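Local atomic coordinates of serine-threonine phosphatase 2C (Toxoplasma gondii, PDB entry 2I44), a protein that probably removes phosphate groups from serine and threonine residues of proteins as a PP2C-family phosphatase, and binds calcium ions. Residues A[148-153]-A[259-264]. Numbering follows the deposited sequence.
Sequences GFVAVG and RVMILA
M261, built as selenomethionine, reaches across the interface between the two sheets of the PP2C beta-sandwich and meets V150 and V152 of the facing sheet end-on with its terminal methyl. Its CG lies anti to the backbone N (chi1 178°) and the next torsion is extended, carrying the selenium straight out from strand 259-264; a bend at chi3 (-108°) then turns CE toward the two valines, which it faces from one side. The closer approach is to V150, whose CG1 comes within 3.4 Å of M261 CE, tighter than ordinary van der Waals contact, while M261 SE stays 4.0 Å from V150 CG1. V152 meets M261 more loosely, its CG2 lying 3.8 Å from M261 CE. The two valines share a rotamer but offer different branches: V150 the methyl beside its carbonyl carbon, V152 the one beside its backbone N. All three residues are buried and illustrate how the facing sheets of a beta-sandwich join through apolar side chains, not backbone hydrogen bonds, with V150 and M261 CA atoms 10.1 Å apart. I160 of strand 159-166 touches both V152 and M261. Outside the sandwich, helix 98-130 covers F149 and A151, and helix 274-286 packs on V260 and I262.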
ATOM      1  N   GLY A 148      -5.900  18.812  -3.834  1.00 24.84           N
ATOM      2  CA  GLY A 148      -6.171  18.335  -5.179  1.00 26.27           C
ATOM      3  C   GLY A 148      -5.182  17.361  -5.790  1.00 27.38           C
ATOM      4  O   GLY A 148      -5.368  16.935  -6.927  1.00 27.98           O
ATOM      5  N   PHE A 149      -4.136  17.007  -5.054  1.00 26.57           N
ATOM      6  CA  PHE A 149      -3.146  16.066  -5.560  1.00 25.37           C
ATOM      7  C   PHE A 149      -3.101  14.813  -4.705  1.00 24.21           C
ATOM      8  O   PHE A 149      -3.292  14.868  -3.489  1.00 24.51           O
ATOM      9  CB  PHE A 149      -1.753  16.697  -5.566  1.00 25.83           C
ATOM     10  CG  PHE A 149      -1.559  17.735  -6.632  1.00 28.90           C
ATOM     11  CD1 PHE A 149      -1.422  17.363  -7.965  1.00 28.75           C
ATOM     12  CD2 PHE A 149      -1.531  19.088  -6.306  1.00 30.94           C
ATOM     13  CE1 PHE A 149      -1.261  18.325  -8.962  1.00 31.26           C
ATOM     14  CE2 PHE A 149      -1.372  20.062  -7.291  1.00 31.60           C
ATOM     15  CZ  PHE A 149      -1.238  19.681  -8.625  1.00 31.51           C
ATOM     16  N   VAL A 150      -2.860  13.679  -5.352  1.00 21.90           N
ATOM     17  CA  VAL A 150      -2.744  12.421  -4.642  1.00 21.44           C
ATOM     18  C   VAL A 150      -1.389  11.835  -4.989  1.00 20.38           C
ATOM     19  O   VAL A 150      -1.116  11.519  -6.148  1.00 16.40           O
ATOM     20  CB  VAL A 150      -3.848  11.424  -5.034  1.00 23.06           C
ATOM     21  CG1 VAL A 150      -3.620  10.094  -4.321  1.00 21.86           C
ATOM     22  CG2 VAL A 150      -5.198  11.986  -4.650  1.00 22.24           C
ATOM     23  N   ALA A 151      -0.539  11.728  -3.974  1.00 17.39           N
ATOM     24  CA  ALA A 151       0.790  11.172  -4.138  1.00 16.86           C
ATOM     25  C   ALA A 151       0.719   9.689  -3.801  1.00 16.48           C
ATOM     26  O   ALA A 151       0.633   9.316  -2.628  1.00 18.10           O
ATOM     27  CB  ALA A 151       1.768  11.880  -3.204  1.00 16.23           C
ATOM     28  N   VAL A 152       0.743   8.852  -4.831  1.00 14.56           N
ATOM     29  CA  VAL A 152       0.683   7.411  -4.650  1.00 14.09           C
ATOM     30  C   VAL A 152       2.077   6.806  -4.502  1.00 13.15           C
ATOM     31  O   VAL A 152       2.991   7.106  -5.275  1.00 12.29           O
ATOM     32  CB  VAL A 152      -0.021   6.715  -5.852  1.00 15.22           C
ATOM     33  CG1 VAL A 152       0.022   5.209  -5.680  1.00 16.99           C
ATOM     34  CG2 VAL A 152      -1.460   7.176  -5.960  1.00 14.55           C
ATOM     35  N   GLY A 153       2.228   5.952  -3.500  1.00 12.69           N
ATOM     36  CA  GLY A 153       3.493   5.283  -3.281  1.00 11.70           C
ATOM     37  C   GLY A 153       3.205   3.829  -2.967  1.00 12.47           C
ATOM     38  O   GLY A 153       2.116   3.507  -2.481  1.00 14.41           O
ATOM     39  N   ARG A 259     -13.706   9.649  -9.531  1.00 24.86           N
ATOM     40  CA  ARG A 259     -14.799   9.175  -8.694  1.00 23.30           C
ATOM     41  C   ARG A 259     -14.425   8.331  -7.486  1.00 23.21           C
ATOM     42  O   ARG A 259     -14.973   8.518  -6.399  1.00 20.47           O
ATOM     43  CB  ARG A 259     -15.781   8.373  -9.550  1.00 25.63           C
ATOM     44  CG  ARG A 259     -16.448   9.171 -10.649  1.00 29.00           C
ATOM     45  CD  ARG A 259     -17.682   9.897 -10.138  1.00 30.05           C
ATOM     46  NE  ARG A 259     -18.238  10.778 -11.163  1.00 34.02           N
ATOM     47  CZ  ARG A 259     -17.707  11.944 -11.524  1.00 35.42           C
ATOM     48  NH1 ARG A 259     -16.598  12.386 -10.936  1.00 35.40           N
ATOM     49  NH2 ARG A 259     -18.278  12.667 -12.483  1.00 33.69           N
ATOM     50  N   VAL A 260     -13.505   7.394  -7.662  1.00 20.26           N
ATOM     51  CA  VAL A 260     -13.161   6.538  -6.545  1.00 20.49           C
ATOM     52  C   VAL A 260     -11.761   5.940  -6.614  1.00 20.57           C
ATOM     53  O   VAL A 260     -11.242   5.639  -7.685  1.00 19.28           O
ATOM     54  CB  VAL A 260     -14.204   5.402  -6.426  1.00 20.83           C
ATOM     55  CG1 VAL A 260     -14.277   4.631  -7.741  1.00 21.24           C
ATOM     56  CG2 VAL A 260     -13.861   4.480  -5.268  1.00 20.94           C
HETATM   57  N   MSE A 261     -11.148   5.800  -5.447  1.00 20.53           N
HETATM   58  CA  MSE A 261      -9.824   5.216  -5.331  1.00 20.23           C
HETATM   59  C   MSE A 261      -9.995   4.031  -4.394  1.00 20.03           C
HETATM   60  O   MSE A 261     -10.709   4.125  -3.391  1.00 20.96           O
HETATM   61  CB  MSE A 261      -8.842   6.241  -4.751  1.00 21.71           C
HETATM   62  CG  MSE A 261      -7.428   5.717  -4.536  1.00 24.54           C
HETATM   63 SE   MSE A 261      -6.208   7.118  -3.946  1.00 37.87          SE
HETATM   64  CE  MSE A 261      -5.188   7.311  -5.570  1.00 26.50           C
ATOM     65  N   ILE A 262      -9.360   2.913  -4.728  1.00 18.59           N
ATOM     66  CA  ILE A 262      -9.467   1.714  -3.909  1.00 17.48           C
ATOM     67  C   ILE A 262      -8.090   1.174  -3.556  1.00 17.97           C
ATOM     68  O   ILE A 262      -7.317   0.792  -4.438  1.00 17.56           O
ATOM     69  CB  ILE A 262     -10.249   0.593  -4.646  1.00 17.93           C
ATOM     70  CG1 ILE A 262     -11.659   1.075  -4.994  1.00 17.99           C
ATOM     71  CG2 ILE A 262     -10.311  -0.661  -3.776  1.00 15.66           C
ATOM     72  CD1 ILE A 262     -12.466   0.071  -5.799  1.00 17.89           C
ATOM     73  N   LEU A 263      -7.779   1.158  -2.267  1.00 16.56           N
ATOM     74  CA  LEU A 263      -6.509   0.614  -1.814  1.00 16.30           C
ATOM     75  C   LEU A 263      -6.854  -0.766  -1.267  1.00 15.37           C
ATOM     76  O   LEU A 263      -7.765  -0.899  -0.448  1.00 18.41           O
ATOM     77  CB  LEU A 263      -5.887   1.485  -0.714  1.00 15.17           C
ATOM     78  CG  LEU A 263      -5.496   2.926  -1.075  1.00 18.91           C
ATOM     79  CD1 LEU A 263      -6.710   3.835  -0.972  1.00 16.89           C
ATOM     80  CD2 LEU A 263      -4.396   3.419  -0.134  1.00 16.88           C
ATOM     81  N   ALA A 264      -6.143  -1.791  -1.722  1.00 13.31           N
ATOM     82  CA  ALA A 264      -6.425  -3.144  -1.265  1.00 14.44           C
ATOM     83  C   ALA A 264      -5.243  -4.103  -1.396  1.00 12.47           C
ATOM     84  O   ALA A 264      -4.313  -3.874  -2.171  1.00 11.95           O
ATOM     85  CB  ALA A 264      -7.630  -3.692  -2.028  1.00 10.92           C
TER